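Local coordinates for CdnC (Chryseobacterium gregarium DSM 19109, PDB 7MGV), which is an ATP-grasp ligase that uses ATP to install omega-ester macrocycles in a ribosomally made precursor peptide, giving a graspetide, at residues Glu150-Ala155 / Tyr310-Ile315; Thr165-Asn170 / Pro223-Lys228; Asn169-Ala174 / Glu215-Leu220. All coordinates share one frame; numbering follows the deposited sequence.

Interaction 1 of 3, residues Glu150-Ala155 / Tyr310-Ile315; sequences EQLKIA and YYFIEI
F312 puts its ring against helix 150-155, and A155 is its chief partner there. The methyl CB of A155 lies over one face of the ring as a CH-pi contact, 3.9 Å from the centroid of the F312 ring and offset toward the rim, nearest CD1. The ring reaches the helix because CG of F312 is anti to its own backbone N. L152 approaches differently: its CD2 comes in at the ring edge, near the plane, 4.2 Å from F312 CD1. The same methyl rests against the next residue, 3.8 Å from the backbone O of I313, whose own side chain turns away from the helix and lies near the bound ADP. E314 contributes mainly its CB, which sits 3.5 Å from Q151 OE1, while its backbone N lies over the face of the F312 ring opposite A155. At I315 the contact becomes polar. The backbone N of I315 donates to Q151 OE1 at 3.0 Å, with an almost straight N-H...O angle of 172°, although the donor stands about 50° out of the amide's carbonyl plane. Beyond CG the Q151 chain is extended, which carries the amide from the helix to the strand, and I315 CG2 packs 3.6 Å from Q151 CD beside the bond. The other end of this amide is fixed as well, because NE2 donates to the backbone O of L145; with both ends engaged, the buried group is held in its rotation. The N-to-C directions of helix segment and strand differ by 133°, and their short axes approach to 8.4 Å. Strand 310-316 is an outermost strand of its antiparallel sheet within this chain, beside strand 297-304, and helix 280-293 supplies L289 against F312 and Y293 against Q151.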
loop_
_atom_site.group_PDB
_atom_site.type_symbol
_atom_site.label_atom_id
_atom_site.label_comp_id
_atom_site.label_asym_id
_atom_site.label_seq_id
_atom_site.Cartn_x
_atom_site.Cartn_y
_atom_site.Cartn_z
ATOM N N GLU A 150 1.654 -13.855 0.955
ATOM C CA GLU A 150 0.332 -14.078 0.382
ATOM C C GLU A 150 0.432 -14.687 -1.010
ATOM O O GLU A 150 -0.406 -15.510 -1.388
ATOM C CB GLU A 150 -0.472 -12.778 0.334
ATOM C CG GLU A 150 -1.947 -13.023 0.045
ATOM C CD GLU A 150 -2.693 -11.785 -0.403
ATOM O OE1 GLU A 150 -2.051 -10.849 -0.927
ATOM O OE2 GLU A 150 -3.931 -11.753 -0.245
ATOM N N GLN A 151 1.442 -14.292 -1.791
ATOM C CA GLN A 151 1.658 -14.927 -3.088
ATOM C C GLN A 151 1.837 -16.430 -2.932
ATOM O O GLN A 151 1.185 -17.222 -3.623
ATOM C CB GLN A 151 2.880 -14.326 -3.784
ATOM C CG GLN A 151 2.728 -12.889 -4.230
ATOM C CD GLN A 151 4.012 -12.340 -4.818
ATOM O OE1 GLN A 151 4.849 -13.092 -5.321
ATOM N NE2 GLN A 151 4.176 -11.024 -4.755
ATOM N N LEU A 152 2.717 -16.841 -2.015
ATOM C CA LEU A 152 2.970 -18.265 -1.826
ATOM C C LEU A 152 1.730 -18.988 -1.311
ATOM O O LEU A 152 1.401 -20.081 -1.787
ATOM C CB LEU A 152 4.153 -18.466 -0.879
ATOM C CG LEU A 152 5.503 -18.024 -1.450
ATOM C CD1 LEU A 152 6.617 -18.173 -0.423
ATOM C CD2 LEU A 152 5.828 -18.804 -2.715
ATOM N N LYS A 153 1.018 -18.387 -0.353
ATOM C CA LYS A 153 -0.178 -19.028 0.190
ATOM C C LYS A 153 -1.255 -19.194 -0.878
ATOM O O LYS A 153 -1.867 -20.264 -1.002
ATOM C CB LYS A 153 -0.708 -18.223 1.378
ATOM C CG LYS A 153 0.134 -18.369 2.636
ATOM C CD LYS A 153 -0.358 -17.471 3.759
ATOM C CE LYS A 153 0.419 -17.728 5.043
ATOM N NZ LYS A 153 0.033 -16.791 6.134
ATOM N N ILE A 154 -1.493 -18.148 -1.671
ATOM C CA ILE A 154 -2.506 -18.217 -2.719
ATOM C C ILE A 154 -2.110 -19.234 -3.782
ATOM O O ILE A 154 -2.945 -20.025 -4.238
ATOM C CB ILE A 154 -2.739 -16.820 -3.323
ATOM C CG1 ILE A 154 -3.523 -15.940 -2.345
ATOM C CG2 ILE A 154 -3.474 -16.919 -4.651
ATOM C CD1 ILE A 154 -3.917 -14.595 -2.916
ATOM N N ALA A 155 -0.836 -19.241 -4.185
ATOM C CA ALA A 155 -0.390 -20.205 -5.185
ATOM C C ALA A 155 -0.543 -21.633 -4.677
ATOM O O ALA A 155 -0.931 -22.530 -5.433
ATOM C CB ALA A 155 1.060 -19.923 -5.577
ATOM N N TYR A 310 6.660 -28.455 -11.702
ATOM C CA TYR A 310 6.692 -27.008 -11.859
ATOM C C TYR A 310 6.531 -26.348 -10.495
ATOM O O TYR A 310 5.564 -26.625 -9.778
ATOM C CB TYR A 310 5.594 -26.549 -12.820
ATOM C CG TYR A 310 5.871 -26.895 -14.268
ATOM C CD1 TYR A 310 5.880 -28.217 -14.700
ATOM C CD2 TYR A 310 6.124 -25.901 -15.204
ATOM C CE1 TYR A 310 6.135 -28.536 -16.020
ATOM C CE2 TYR A 310 6.377 -26.212 -16.527
ATOM C CZ TYR A 310 6.383 -27.531 -16.930
ATOM O OH TYR A 310 6.636 -27.840 -18.245
ATOM N N TYR A 311 7.475 -25.476 -10.144
ATOM C CA TYR A 311 7.482 -24.778 -8.866
ATOM C C TYR A 311 7.251 -23.294 -9.112
ATOM O O TYR A 311 8.019 -22.655 -9.843
ATOM C CB TYR A 311 8.807 -24.989 -8.132
ATOM C CG TYR A 311 8.948 -26.334 -7.456
ATOM C CD1 TYR A 311 9.301 -27.464 -8.181
ATOM C CD2 TYR A 311 8.740 -26.470 -6.090
ATOM C CE1 TYR A 311 9.437 -28.694 -7.567
ATOM C CE2 TYR A 311 8.873 -27.697 -5.466
ATOM C CZ TYR A 311 9.222 -28.804 -6.210
ATOM O OH TYR A 311 9.356 -30.026 -5.594
ATOM N N PHE A 312 6.190 -22.764 -8.510
ATOM C CA PHE A 312 5.960 -21.327 -8.478
ATOM C C PHE A 312 6.954 -20.676 -7.526
ATOM O O PHE A 312 7.221 -21.195 -6.438
ATOM C CB PHE A 312 4.519 -21.055 -8.033
ATOM C CG PHE A 312 4.182 -19.600 -7.867
ATOM C CD1 PHE A 312 4.370 -18.962 -6.649
ATOM C CD2 PHE A 312 3.643 -18.878 -8.917
ATOM C CE1 PHE A 312 4.049 -17.627 -6.492
ATOM C CE2 PHE A 312 3.319 -17.542 -8.765
ATOM C CZ PHE A 312 3.521 -16.916 -7.551
ATOM N N ILE A 313 7.512 -19.536 -7.930
ATOM C CA ILE A 313 8.481 -18.808 -7.123
ATOM C C ILE A 313 7.911 -17.484 -6.632
ATOM O O ILE A 313 7.905 -17.209 -5.431
ATOM C CB ILE A 313 9.797 -18.592 -7.904
ATOM C CG1 ILE A 313 10.351 -19.935 -8.387
ATOM C CG2 ILE A 313 10.820 -17.868 -7.043
ATOM C CD1 ILE A 313 10.558 -20.947 -7.276
ATOM N N GLU A 314 7.414 -16.657 -7.548
ATOM C CA GLU A 314 6.787 -15.389 -7.191
ATOM C C GLU A 314 6.127 -14.809 -8.432
ATOM O O GLU A 314 6.390 -15.234 -9.561
ATOM C CB GLU A 314 7.795 -14.394 -6.606
ATOM C CG GLU A 314 8.746 -13.794 -7.624
ATOM C CD GLU A 314 9.560 -12.651 -7.048
ATOM O OE1 GLU A 314 8.953 -11.679 -6.551
ATOM O OE2 GLU A 314 10.806 -12.725 -7.088
ATOM N N ILE A 315 5.262 -13.828 -8.206
ATOM C CA ILE A 315 4.632 -13.056 -9.267
ATOM C C ILE A 315 4.952 -11.588 -9.025
ATOM O O ILE A 315 4.792 -11.088 -7.905
ATOM C CB ILE A 315 3.110 -13.292 -9.321
ATOM C CG1 ILE A 315 2.438 -12.275 -10.246
ATOM C CG2 ILE A 315 2.501 -13.239 -7.924
ATOM C CD1 ILE A 315 1.000 -12.607 -10.570
#

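Interaction 2 of 3, residues Thr165-Asn170 / Pro223-Lys228; sequences TCVTNN and PMQFQK. With ADP (adenosine-5'-diphosphate), chain F.
Q227 OE1 takes two N-H donors: N6 of the ADP adenine at 2.9 Å, with an angle of 163° at the hydrogen, and NZ of K187 from the neighbouring strand. The adenine amino group is gripped twice in turn, since N6 also donates to the backbone O of K228 at 2.9 Å. That amino group is thus read by one side-chain and one main-chain carbonyl at the end of strand 224-228, while I230 N is among the other groups bonded to ADP. The other half of the Q227 amide turns to strand 165-168, where NE2 makes a weak bond of 3.3 Å to T165 OG1. The two side chains lie alongside each other, pointing the same way, and T165 OG1 is also bonded to the backbone O of P163. Placed anti to the carbonyl carbon (chi1 -53°), that hydroxyl lies beside CG of Q227.

Behind this site the strands form a regular antiparallel ladder. C166 and F226 are a hydrogen-bonded pair, with C166 N to F226 O and F226 N to C166 O both 2.9 Å; T168 and M224 form the next such pair. V167 and Q225, a non-hydrogen-bonded pair on the face that carries T165 and Q227, touch through CG2 of V167 and CG of Q225 at 3.8 Å. On the other face the F226 ring presents its edge to the backbone O of C166, and its CE1 lies 4.1 Å from T168 CG2. Past the ladder, T168 OG1 accepts from the backbone N of N170 in an ST turn. Strand 165-168 also pairs antiparallel with a strand of the second subunit, extending the sheet across the interface. ATP-grasp enzymes hold their nucleotide between two antiparallel sheets, and strand 224-228 gives one of them its adenine-reading strand.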
loop_
_atom_site.group_PDB
_atom_site.type_symbol
_atom_site.label_atom_id
_atom_site.label_comp_id
_atom_site.label_asym_id
_atom_site.label_seq_id
_atom_site.Cartn_x
_atom_site.Cartn_y
_atom_site.Cartn_z
ATOM N N THR A 165 9.265 -23.383 2.584
ATOM C CA THR A 165 9.571 -21.986 2.851
ATOM C C THR A 165 9.494 -21.716 4.347
ATOM O O THR A 165 8.645 -22.275 5.048
ATOM C CB THR A 165 8.613 -21.054 2.095
ATOM O OG1 THR A 165 8.610 -21.401 0.706
ATOM C CG2 THR A 165 9.041 -19.600 2.234
ATOM N N CYS A 166 10.395 -20.860 4.831
ATOM C CA CYS A 166 10.397 -20.412 6.221
ATOM C C CYS A 166 10.811 -18.946 6.233
ATOM O O CYS A 166 11.984 -18.631 6.027
ATOM C CB CYS A 166 11.341 -21.257 7.086
ATOM S SG CYS A 166 11.417 -20.743 8.827
ATOM N N VAL A 167 9.851 -18.050 6.443
ATOM C CA VAL A 167 10.145 -16.633 6.628
ATOM C C VAL A 167 10.252 -16.380 8.125
ATOM O O VAL A 167 9.276 -16.558 8.862
ATOM C CB VAL A 167 9.061 -15.751 5.994
ATOM C CG1 VAL A 167 9.452 -14.287 6.086
ATOM C CG2 VAL A 167 8.821 -16.156 4.544
ATOM N N THR A 168 11.433 -15.973 8.586
ATOM C CA THR A 168 11.609 -15.955 10.032
ATOM C C THR A 168 12.692 -14.975 10.458
ATOM O O THR A 168 13.562 -14.584 9.674
ATOM C CB THR A 168 11.934 -17.356 10.566
ATOM O OG1 THR A 168 11.848 -17.351 11.995
ATOM C CG2 THR A 168 13.337 -17.783 10.147
ATOM N N ASN A 169 12.598 -14.578 11.729
ATOM C CA ASN A 169 13.673 -13.920 12.459
ATOM C C ASN A 169 14.127 -14.767 13.641
ATOM O O ASN A 169 14.828 -14.260 14.524
ATOM C CB ASN A 169 13.228 -12.536 12.944
ATOM C CG ASN A 169 12.248 -12.614 14.100
ATOM O OD1 ASN A 169 11.293 -13.387 14.066
ATOM N ND2 ASN A 169 12.486 -11.815 15.136
ATOM N N ASN A 170 13.741 -16.045 13.676
ATOM C CA ASN A 170 14.045 -16.941 14.779
ATOM C C ASN A 170 15.241 -17.801 14.400
ATOM O O ASN A 170 15.110 -18.669 13.523
ATOM C CB ASN A 170 12.832 -17.817 15.096
ATOM C CG ASN A 170 12.986 -18.603 16.390
ATOM O OD1 ASN A 170 14.093 -18.952 16.800
ATOM N ND2 ASN A 170 11.862 -18.890 17.036
ATOM N N PRO A 223 14.565 -10.276 9.623
ATOM C CA PRO A 223 14.187 -11.607 9.136
ATOM C C PRO A 223 14.777 -11.904 7.766
ATOM O O PRO A 223 15.354 -11.050 7.090
ATOM C CB PRO A 223 12.660 -11.540 9.078
ATOM C CG PRO A 223 12.375 -10.104 8.833
ATOM C CD PRO A 223 13.432 -9.339 9.587
ATOM N N MET A 224 14.610 -13.160 7.361
ATOM C CA MET A 224 15.046 -13.637 6.057
ATOM C C MET A 224 14.081 -14.727 5.609
ATOM O O MET A 224 13.389 -15.342 6.430
ATOM C CB MET A 224 16.492 -14.155 6.106
ATOM C CG MET A 224 17.085 -14.514 4.751
ATOM S SD MET A 224 17.814 -13.100 3.907
ATOM C CE MET A 224 19.539 -13.562 3.935
ATOM N N GLN A 225 14.030 -14.954 4.291
ATOM C CA GLN A 225 13.156 -15.949 3.686
ATOM C C GLN A 225 14.018 -17.120 3.231
ATOM O O GLN A 225 14.790 -16.994 2.275
ATOM C CB GLN A 225 12.391 -15.329 2.519
ATOM C CG GLN A 225 11.411 -16.248 1.821
ATOM C CD GLN A 225 10.602 -15.519 0.764
ATOM O OE1 GLN A 225 10.765 -14.315 0.564
ATOM N NE2 GLN A 225 9.726 -16.246 0.081
ATOM N N PHE A 226 13.903 -18.249 3.921
ATOM C CA PHE A 226 14.617 -19.466 3.571
ATOM C C PHE A 226 13.723 -20.367 2.732
ATOM O O PHE A 226 12.509 -20.431 2.936
ATOM C CB PHE A 226 15.071 -20.211 4.828
ATOM C CG PHE A 226 16.031 -19.431 5.677
ATOM C CD1 PHE A 226 15.565 -18.528 6.619
ATOM C CD2 PHE A 226 17.398 -19.598 5.532
ATOM C CE1 PHE A 226 16.445 -17.808 7.401
ATOM C CE2 PHE A 226 18.283 -18.879 6.313
ATOM C CZ PHE A 226 17.805 -17.984 7.248
ATOM N N GLN A 227 14.334 -21.068 1.782
ATOM C CA GLN A 227 13.574 -21.923 0.884
ATOM C C GLN A 227 14.401 -23.140 0.510
ATOM O O GLN A 227 15.617 -23.043 0.336
ATOM C CB GLN A 227 13.157 -21.174 -0.385
ATOM C CG GLN A 227 11.711 -20.724 -0.393
ATOM C CD GLN A 227 11.307 -20.110 -1.715
ATOM O OE1 GLN A 227 12.136 -19.930 -2.608
ATOM N NE2 GLN A 227 10.028 -19.782 -1.848
ATOM N N LYS A 228 13.733 -24.284 0.390
ATOM C CA LYS A 228 14.381 -25.459 -0.174
ATOM C C LYS A 228 14.875 -25.140 -1.578
ATOM O O LYS A 228 14.142 -24.566 -2.390
ATOM C CB LYS A 228 13.411 -26.639 -0.204
ATOM C CG LYS A 228 13.937 -27.858 -0.950
ATOM C CD LYS A 228 14.237 -29.006 0.001
ATOM C CE LYS A 228 14.917 -30.160 -0.719
ATOM N NZ LYS A 228 16.273 -29.781 -1.203
HETATM P PB ADP F . 18.248 -11.752 -10.269
HETATM O O1B ADP F . 16.824 -12.160 -9.973
HETATM O O2B ADP F . 18.495 -10.266 -10.178
HETATM O O3B ADP F . 18.848 -12.430 -11.479
HETATM P PA ADP F . 18.317 -12.714 -7.660
HETATM O O1A ADP F . 17.285 -11.652 -7.360
HETATM O O2A ADP F . 19.337 -13.118 -6.623
HETATM O O3A ADP F . 19.075 -12.371 -9.037
HETATM O "O5'" ADP F . 17.535 -14.030 -8.140
HETATM C "C5'" ADP F . 17.204 -15.067 -7.230
HETATM C "C4'" ADP F . 17.541 -16.381 -7.919
HETATM O "O4'" ADP F . 17.423 -17.457 -6.990
HETATM C "C3'" ADP F . 16.611 -16.665 -9.087
HETATM O "O3'" ADP F . 17.363 -16.705 -10.303
HETATM C "C2'" ADP F . 16.015 -18.028 -8.813
HETATM O "O2'" ADP F . 16.197 -18.883 -9.944
HETATM C "C1'" ADP F . 16.774 -18.563 -7.611
HETATM N N9 ADP F . 15.834 -19.178 -6.649
HETATM C C8 ADP F . 14.830 -18.548 -6.009
HETATM N N7 ADP F . 14.156 -19.403 -5.201
HETATM C C5 ADP F . 14.738 -20.612 -5.324
HETATM C C6 ADP F . 14.527 -21.960 -4.751
HETATM N N6 ADP F . 13.532 -22.194 -3.862
HETATM N N1 ADP F . 15.362 -22.947 -5.150
HETATM C C2 ADP F . 16.356 -22.729 -6.033
HETATM N N3 ADP F . 16.605 -21.533 -6.591
HETATM C C4 ADP F . 15.841 -20.458 -6.282
#

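Interaction 3 of 3, residues Asn169-Ala174 / Glu215-Leu220; sequences NNPEEA and ELDTLL
L219 and A174 meet in the tight part of this contact: CD2 of the leucine lies 3.6 Å from the alanine CB, a methyl against a methyl at the first turn of helix 171-181. The same branch also approaches the backbone O of N170, and CG of L219 lies 4.0 Å from N169 CA. L216, three residues earlier, adds its CD2, 4.3 Å from A174 CB. P171 closes in as well, its ring CB 3.5 Å from the backbone O of L216. Cutting L219 back to alanine is likely to leave A174 CB without its methyl partner and open a gap between the helix start and the 3-10 segment.

The loose side is at D217, an exposed residue whose side chain bends back only at its end, bringing OD1 to 3.9 Å from P171 CB. No hydrogen bond joins the two segments; each has its own internal bonds. N170 is the N-cap, its OD1 accepting weakly from the backbone N of E172 and of E173, while T218 OG1 donates to the backbone O of E215 at 2.8 Å, in the carbonyl plane.

L216 and L219 also meet an aromatic side chain of the bound peptide. The 3-10 segment belongs to the loop joining strands 199-207 and 224-228, and L219 and A174 continue inward onto F226 of strand 224-228 and T168 of strand 165-168.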
loop_
_atom_site.group_PDB
_atom_site.type_symbol
_atom_site.label_atom_id
_atom_site.label_comp_id
_atom_site.label_asym_id
_atom_site.label_seq_id
_atom_site.Cartn_x
_atom_site.Cartn_y
_atom_site.Cartn_z
ATOM N N ASN A 169 12.598 -14.578 11.729
ATOM C CA ASN A 169 13.673 -13.920 12.459
ATOM C C ASN A 169 14.127 -14.767 13.641
ATOM O O ASN A 169 14.828 -14.260 14.524
ATOM C CB ASN A 169 13.228 -12.536 12.944
ATOM C CG ASN A 169 12.248 -12.614 14.100
ATOM O OD1 ASN A 169 11.293 -13.387 14.066
ATOM N ND2 ASN A 169 12.486 -11.815 15.136
ATOM N N ASN A 170 13.741 -16.045 13.676
ATOM C CA ASN A 170 14.045 -16.941 14.779
ATOM C C ASN A 170 15.241 -17.801 14.400
ATOM O O ASN A 170 15.110 -18.669 13.523
ATOM C CB ASN A 170 12.832 -17.817 15.096
ATOM C CG ASN A 170 12.986 -18.603 16.390
ATOM O OD1 ASN A 170 14.093 -18.952 16.800
ATOM N ND2 ASN A 170 11.862 -18.890 17.036
ATOM N N PRO A 171 16.411 -17.608 15.017
ATOM C CA PRO A 171 17.580 -18.420 14.634
ATOM C C PRO A 171 17.363 -19.916 14.786
ATOM O O PRO A 171 17.793 -20.690 13.923
ATOM C CB PRO A 171 18.684 -17.907 15.573
ATOM C CG PRO A 171 18.241 -16.540 15.980
ATOM C CD PRO A 171 16.742 -16.594 16.033
ATOM N N GLU A 172 16.698 -20.347 15.860
ATOM C CA GLU A 172 16.492 -21.777 16.072
ATOM C C GLU A 172 15.534 -22.360 15.039
ATOM O O GLU A 172 15.750 -23.474 14.544
ATOM C CB GLU A 172 15.974 -22.027 17.488
ATOM C CG GLU A 172 15.795 -23.495 17.829
ATOM C CD GLU A 172 14.891 -23.707 19.026
ATOM O OE1 GLU A 172 15.179 -23.136 20.098
ATOM O OE2 GLU A 172 13.893 -24.445 18.893
ATOM N N GLU A 173 14.473 -21.626 14.700
ATOM C CA GLU A 173 13.541 -22.094 13.679
ATOM C C GLU A 173 14.240 -22.239 12.333
ATOM O O GLU A 173 14.072 -23.247 11.634
ATOM C CB GLU A 173 12.360 -21.128 13.572
ATOM C CG GLU A 173 11.139 -21.707 12.884
ATOM C CD GLU A 173 10.333 -22.606 13.799
ATOM O OE1 GLU A 173 10.049 -22.191 14.941
ATOM O OE2 GLU A 173 9.984 -23.727 13.374
ATOM N N ALA A 174 15.033 -21.232 11.956
ATOM C CA ALA A 174 15.769 -21.300 10.700
ATOM C C ALA A 174 16.758 -22.457 10.702
ATOM O O ALA A 174 16.895 -23.163 9.698
ATOM C CB ALA A 174 16.490 -19.980 10.440
ATOM N N GLU A 215 26.552 -17.459 11.325
ATOM C CA GLU A 215 25.937 -16.154 11.522
ATOM C C GLU A 215 24.418 -16.218 11.640
ATOM O O GLU A 215 23.751 -15.200 11.426
ATOM C CB GLU A 215 26.328 -15.214 10.378
ATOM C CG GLU A 215 27.828 -15.045 10.194
ATOM C CD GLU A 215 28.485 -14.333 11.363
ATOM O OE1 GLU A 215 29.536 -14.812 11.838
ATOM O OE2 GLU A 215 27.949 -13.294 11.804
ATOM N N LEU A 216 23.858 -17.382 11.979
ATOM C CA LEU A 216 22.406 -17.508 12.046
ATOM C C LEU A 216 21.821 -16.744 13.226
ATOM O O LEU A 216 20.646 -16.361 13.190
ATOM C CB LEU A 216 22.010 -18.982 12.123
ATOM C CG LEU A 216 20.701 -19.363 11.429
ATOM C CD1 LEU A 216 20.580 -18.670 10.080
ATOM C CD2 LEU A 216 20.606 -20.868 11.269
ATOM N N ASP A 217 22.613 -16.514 14.275
ATOM C CA ASP A 217 22.108 -15.809 15.446
ATOM C C ASP A 217 21.782 -14.350 15.153
ATOM O O ASP A 217 20.968 -13.755 15.867
ATOM C CB ASP A 217 23.118 -15.899 16.592
ATOM C CG ASP A 217 23.226 -17.301 17.163
ATOM O OD1 ASP A 217 22.188 -17.992 17.248
ATOM O OD2 ASP A 217 24.347 -17.712 17.530
ATOM N N THR A 218 22.390 -13.762 14.120
ATOM C CA THR A 218 22.098 -12.381 13.759
ATOM C C THR A 218 20.714 -12.213 13.147
ATOM O O THR A 218 20.267 -11.074 12.974
ATOM C CB THR A 218 23.154 -11.853 12.787
ATOM O OG1 THR A 218 23.012 -12.511 11.522
ATOM C CG2 THR A 218 24.552 -12.107 13.332
ATOM N N LEU A 219 20.031 -13.315 12.820
ATOM C CA LEU A 219 18.668 -13.254 12.301
ATOM C C LEU A 219 17.724 -12.507 13.233
ATOM O O LEU A 219 16.645 -12.083 12.803
ATOM C CB LEU A 219 18.150 -14.674 12.068
ATOM C CG LEU A 219 17.236 -14.958 10.877
ATOM C CD1 LEU A 219 17.721 -14.253 9.631
ATOM C CD2 LEU A 219 17.164 -16.454 10.647
ATOM N N LEU A 220 18.106 -12.342 14.502
ATOM C CA LEU A 220 17.264 -11.650 15.470
ATOM C C LEU A 220 16.973 -10.211 15.056
ATOM O O LEU A 220 15.897 -9.684 15.367
ATOM C CB LEU A 220 17.939 -11.691 16.843
ATOM C CG LEU A 220 17.498 -10.725 17.941
ATOM C CD1 LEU A 220 16.322 -11.295 18.718
ATOM C CD2 LEU A 220 18.664 -10.424 18.867
#

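Interaction 1 spans the longest chain interval, and the segments of interactions 2 and 3 fall between its helix and its strand. Helix 148-158, strand 165-168 and helix 171-181 come one after another, so the first segments of the three contacts are consecutive in the chain. Interactions 1 and 2 have centres 15 Å apart; helix 148-158 bridges the two antiparallel sheets near ADP, with L152 on strands 165-168 and 224-228 and also on F312. The centres of interactions 2 and 3 are only 9 Å apart; they share N169 and N170 and meet through F226, L219 and A174. Interactions 1 and 3 do not touch. All three reach the second subunit, which places them at the dimer interface.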